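Local coordinates for 2-oxoglutarate dehydrogenase E3 component (Thermus thermophilus, PDB 2EQ7), which catalyses the NAD-linked, FAD-dependent reoxidation of dihydrolipoyl groups carried by the E2 component of the 2-oxoglutarate dehydrogenase complex, at the interface of chains A and C and the interface of chains B and A. Numbering follows the deposited sequence. Chains: chain A/B, 2-oxoglutarate dehydrogenase E3 component; chain C, 2-oxoglutarate dehydrogenase E2 component.

Contact 1: the interface of chains A and C. Residues chain A 394-395, 423, 425, 449; chain C 5, 8, 31.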
# COMPACT_ATOMS: atom_id res chain seq x y z
N THR A 394 20.15 -3.93 -18.65
CA THR A 394 19.26 -5.03 -18.30
C THR A 394 17.85 -4.60 -17.87
O THR A 394 16.95 -5.43 -17.79
CB THR A 394 19.85 -5.86 -17.16
OG1 THR A 394 19.85 -5.08 -15.96
CG2 THR A 394 21.28 -6.28 -17.49
N ASP A 395 17.69 -3.31 -17.59
CA ASP A 395 16.40 -2.77 -17.14
C ASP A 395 16.03 -3.30 -15.76
O ASP A 395 14.92 -3.05 -15.27
CB ASP A 395 15.27 -3.13 -18.12
CG ASP A 395 14.02 -2.30 -17.89
OD1 ASP A 395 12.90 -2.85 -18.00
OD2 ASP A 395 14.15 -1.10 -17.62
N SER A 423 12.33 -6.36 -13.50
CA SER A 423 12.80 -5.27 -14.34
C SER A 423 11.75 -4.17 -14.22
O SER A 423 10.66 -4.41 -13.70
CB SER A 423 12.88 -5.71 -15.79
OG SER A 423 11.59 -6.02 -16.29
N GLU A 425 10.17 -2.91 -16.59
CA GLU A 425 9.08 -3.32 -17.47
C GLU A 425 8.13 -4.27 -16.75
O GLU A 425 6.91 -4.15 -16.88
CB GLU A 425 9.64 -4.01 -18.72
CG GLU A 425 8.56 -4.56 -19.63
CD GLU A 425 9.11 -5.27 -20.85
OE1 GLU A 425 10.35 -5.39 -20.97
OE2 GLU A 425 8.30 -5.71 -21.70
N TRP A 449 11.57 2.28 -17.56
CA TRP A 449 11.71 1.31 -18.64
C TRP A 449 11.78 2.00 -20.00
O TRP A 449 12.66 1.70 -20.81
CB TRP A 449 10.52 0.34 -18.62
CG TRP A 449 10.42 -0.56 -19.82
CD1 TRP A 449 11.43 -1.24 -20.42
CD2 TRP A 449 9.23 -0.89 -20.54
NE1 TRP A 449 10.95 -1.98 -21.48
CE2 TRP A 449 9.59 -1.79 -21.57
CE3 TRP A 449 7.88 -0.53 -20.42
CZ2 TRP A 449 8.66 -2.32 -22.48
CZ3 TRP A 449 6.95 -1.05 -21.32
CH2 TRP A 449 7.35 -1.94 -22.33
N ALA C 5 8.09 -9.83 -18.62
CA ALA C 5 8.84 -9.05 -19.60
C ALA C 5 9.76 -9.95 -20.42
O ALA C 5 10.06 -9.65 -21.58
CB ALA C 5 9.66 -7.96 -18.90
N ARG C 8 7.77 -11.50 -23.10
CA ARG C 8 7.48 -10.49 -24.11
C ARG C 8 8.67 -10.35 -25.05
O ARG C 8 8.51 -10.20 -26.26
CB ARG C 8 7.17 -9.15 -23.44
CG ARG C 8 6.77 -8.02 -24.38
CD ARG C 8 7.98 -7.40 -25.08
NE ARG C 8 8.90 -6.78 -24.14
CZ ARG C 8 10.04 -6.18 -24.48
NH1 ARG C 8 10.40 -6.12 -25.76
NH2 ARG C 8 10.82 -5.64 -23.56
N LYS C 31 14.28 -11.03 -18.16
CA LYS C 31 14.41 -10.46 -19.49
C LYS C 31 15.88 -10.23 -19.85
O LYS C 31 16.23 -10.16 -21.03
CB LYS C 31 13.65 -9.13 -19.58
CG LYS C 31 14.15 -8.07 -18.62
CD LYS C 31 13.31 -6.80 -18.71
CE LYS C 31 13.43 -6.12 -20.06
NZ LYS C 31 12.70 -4.82 -20.06

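Contact 2: the interface of chains B and A. Residues chain B 53, 57, 345, 406, 409; chain A 375, 406, 409.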
# COMPACT_ATOMS: atom_id res chain seq x y z
N GLU B 53 -12.99 9.17 0.27
CA GLU B 53 -11.83 9.60 1.04
C GLU B 53 -12.17 10.73 2.01
O GLU B 53 -11.83 10.68 3.20
CB GLU B 53 -10.71 10.08 0.10
CG GLU B 53 -10.04 8.97 -0.71
CD GLU B 53 -9.14 8.06 0.12
OE1 GLU B 53 -8.50 7.16 -0.47
OE2 GLU B 53 -9.07 8.23 1.36
N ARG B 57 -12.85 10.83 6.56
CA ARG B 57 -12.17 11.67 7.54
C ARG B 57 -13.18 12.43 8.40
O ARG B 57 -12.98 12.60 9.60
CB ARG B 57 -11.24 12.66 6.84
CG ARG B 57 -10.16 12.00 6.00
CD ARG B 57 -9.28 11.11 6.86
NE ARG B 57 -8.54 10.14 6.05
CZ ARG B 57 -7.62 9.31 6.52
NH1 ARG B 57 -7.30 9.33 7.81
NH2 ARG B 57 -7.01 8.46 5.71
N GLU B 345 -11.49 -1.23 3.77
CA GLU B 345 -11.55 -1.53 2.34
C GLU B 345 -11.79 -3.03 2.24
O GLU B 345 -11.63 -3.77 3.22
CB GLU B 345 -10.24 -1.15 1.63
CG GLU B 345 -9.91 0.34 1.66
CD GLU B 345 -8.81 0.74 0.69
OE1 GLU B 345 -7.95 -0.11 0.35
OE2 GLU B 345 -8.79 1.92 0.28
N ARG B 406 -7.12 0.06 4.48
CA ARG B 406 -6.22 0.10 3.33
C ARG B 406 -5.83 -1.27 2.78
O ARG B 406 -4.75 -1.43 2.21
CB ARG B 406 -4.96 0.87 3.71
CG ARG B 406 -5.28 2.24 4.30
CD ARG B 406 -4.05 2.90 4.88
NE ARG B 406 -4.42 4.01 5.75
CZ ARG B 406 -3.56 4.67 6.51
NH1 ARG B 406 -2.28 4.33 6.51
NH2 ARG B 406 -3.98 5.66 7.29
N ASP B 409 -4.56 -1.31 -0.76
CA ASP B 409 -3.18 -0.91 -0.96
C ASP B 409 -2.27 -2.09 -0.66
O ASP B 409 -1.29 -2.33 -1.37
CB ASP B 409 -2.81 0.26 -0.05
CG ASP B 409 -3.56 1.53 -0.39
OD1 ASP B 409 -3.90 1.71 -1.57
OD2 ASP B 409 -3.79 2.34 0.53
N ARG A 375 -5.92 9.25 -7.58
CA ARG A 375 -6.23 8.85 -6.21
C ARG A 375 -5.69 9.88 -5.23
O ARG A 375 -6.36 10.25 -4.26
CB ARG A 375 -5.62 7.48 -5.90
CG ARG A 375 -5.94 6.96 -4.50
CD ARG A 375 -7.45 6.82 -4.27
NE ARG A 375 -7.73 6.26 -2.94
CZ ARG A 375 -7.58 4.97 -2.63
NH1 ARG A 375 -7.84 4.56 -1.40
NH2 ARG A 375 -7.19 4.10 -3.56
N ARG A 406 1.43 7.71 2.46
CA ARG A 406 1.53 6.25 2.46
C ARG A 406 2.52 5.67 1.46
O ARG A 406 2.34 4.55 0.99
CB ARG A 406 0.14 5.66 2.22
CG ARG A 406 -0.89 6.17 3.21
CD ARG A 406 -2.28 5.74 2.83
NE ARG A 406 -3.28 6.53 3.54
CZ ARG A 406 -4.59 6.44 3.33
NH1 ARG A 406 -5.06 5.59 2.43
NH2 ARG A 406 -5.42 7.21 4.02
N ASP A 409 3.74 2.17 2.20
CA ASP A 409 2.84 1.08 1.85
C ASP A 409 2.96 0.79 0.37
O ASP A 409 2.94 -0.37 -0.06
CB ASP A 409 1.39 1.43 2.18
CG ASP A 409 1.16 1.62 3.67
OD1 ASP A 409 1.82 0.93 4.47
OD2 ASP A 409 0.30 2.45 4.04
O HOH W 1 -6.56 1.43 -1.89
O HOH W 2 1.85 -2.75 -1.79
O HOH W 3 -7.60 5.90 2.35

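Contact 1: the interface of chains A and C
The methyl group of C:Ala5, on helix 4-12, rests against the end of the A:Glu425 side chain, its CB 3.4 Å from the carboxylate carbon CD and also close to CG. Within chain A, the indole of A:Trp449 covers A:Glu425, whose CG lies 3.5 Å above the ring plane, over the ring centre. The glutamate stem is thus set between an aromatic face and the E3-binding (peripheral subunit-binding) domain of E2. CG is anti to the backbone N (chi1 175°) and the chain stays extended beyond it, which carries the carboxylate from helix 424-429 out to two basic side chains of chain C.

C:Arg8 and C:Lys31 are both poorly ordered, so their exact bond lengths deserve caution. C:Arg8 grips side-on with two nitrogens: its NH2 lies 2.6 Å from A:Glu425 OE1, and its NE lies 2.7 Å from A:Glu425 OE2, meeting the syn lone pair. The fit is not flat, the carboxylate and guanidinium planes being 38° apart. From the other side, the terminal amine nitrogen NZ of C:Lys31 takes the anti lone pair of A:Glu425 OE1 at 2.6 Å, so that one oxygen accepts from both basic residues. With an alanine here in place of A:Glu425, C:Arg8 would probably lose the anion that fixes its guanidinium, C:Lys31 would keep a weaker hold, and a gap would open between the A:Trp449 ring and the methyl of C:Ala5.

A bend at chi3 (-65°) helps lead the C:Lys31 chain past A:Ser423 towards a second acid. There its NZ lies 2.9 Å from A:Asp395 OD1, forming a salt bridge on the anti side and out of the carboxylate plane. A second-shell bond probably steadies that acid: the backbone N of A:Glu425 donates to A:Asp395 OD1 over 3.1 Å, from the face opposite to C:Lys31 NZ.

Contact 2: the interface of chains B and A
B:Arg406 and A:Arg406 both have a left-handed backbone, with phi near 50°, immediately ahead of the helices that begin at residue 407, and their side chains run towards each other from opposite directions. This is the dimer interface of the pyridine nucleotide-disulfide oxidoreductase family (class I), and the pair shows its two-fold symmetry. The guanidinium planes are only 7° apart and stack face to face with an offset, B:Arg406 NE lying 3.4 Å from A:Arg406 CZ.

Carboxylates and water probably temper this pairing of like groups. A:Arg406 NH1 forms a long salt bridge, 4.0 Å, to B:Asp409 OD2, and the same nitrogen lies 2.6 Å from water 3, which passes the contact on to B:Glu53 OE2. At the edge of that guanidinium, B:Arg57 NH2 comes very close to A:Arg406 NH2, a doubtful approach with no hydrogen bond.

A:Arg375 makes short charged bonds to B:Glu53 and a longer one to B:Glu345. Its chain turns at chi2 (59°), and the guanidinium meets B:Glu53, on helix 45-63, side-on. Both donors converge on one oxygen: A:Arg375 NE reaches B:Glu53 OE1 at 2.7 Å, using the anti lone pair, and NH1 reaches the same OE1 at 2.8 Å, with that oxygen in the guanidinium plane. A:Arg375 NH1 lies 3.3 Å from B:Glu345 OE2, at the start of strand 345-350. Water 1, at the guanidinium edge, joins A:Arg375 NH2 to both carboxylate oxygens of B:Glu345 and to B:Asp409 OD1, the last at 2.7 Å. Water 2 bridges the backbone carbonyl oxygens of B:Asp409 and A:Asp409.

The C-alpha centres of contact 1 and contact 2 lie about 29 Å apart, and the two share no residue, though chain A contributes to both. Strand 397-404 and helix 407-419 connect them along the sequence: A:Asp395 of contact 1 precedes the strand, A:Arg406 of contact 2 joins strand to helix, and A:Ser423 follows the helix. Dimerisation and E2 docking thus draw on the same region of chain A. The histidines that probably act as the catalytic base, A:His434 about 22 Å from the centre of contact 1 and B:His434 about 18 Å from that of contact 2, belong to neither contact, which fits roles in dimerisation and E2 docking.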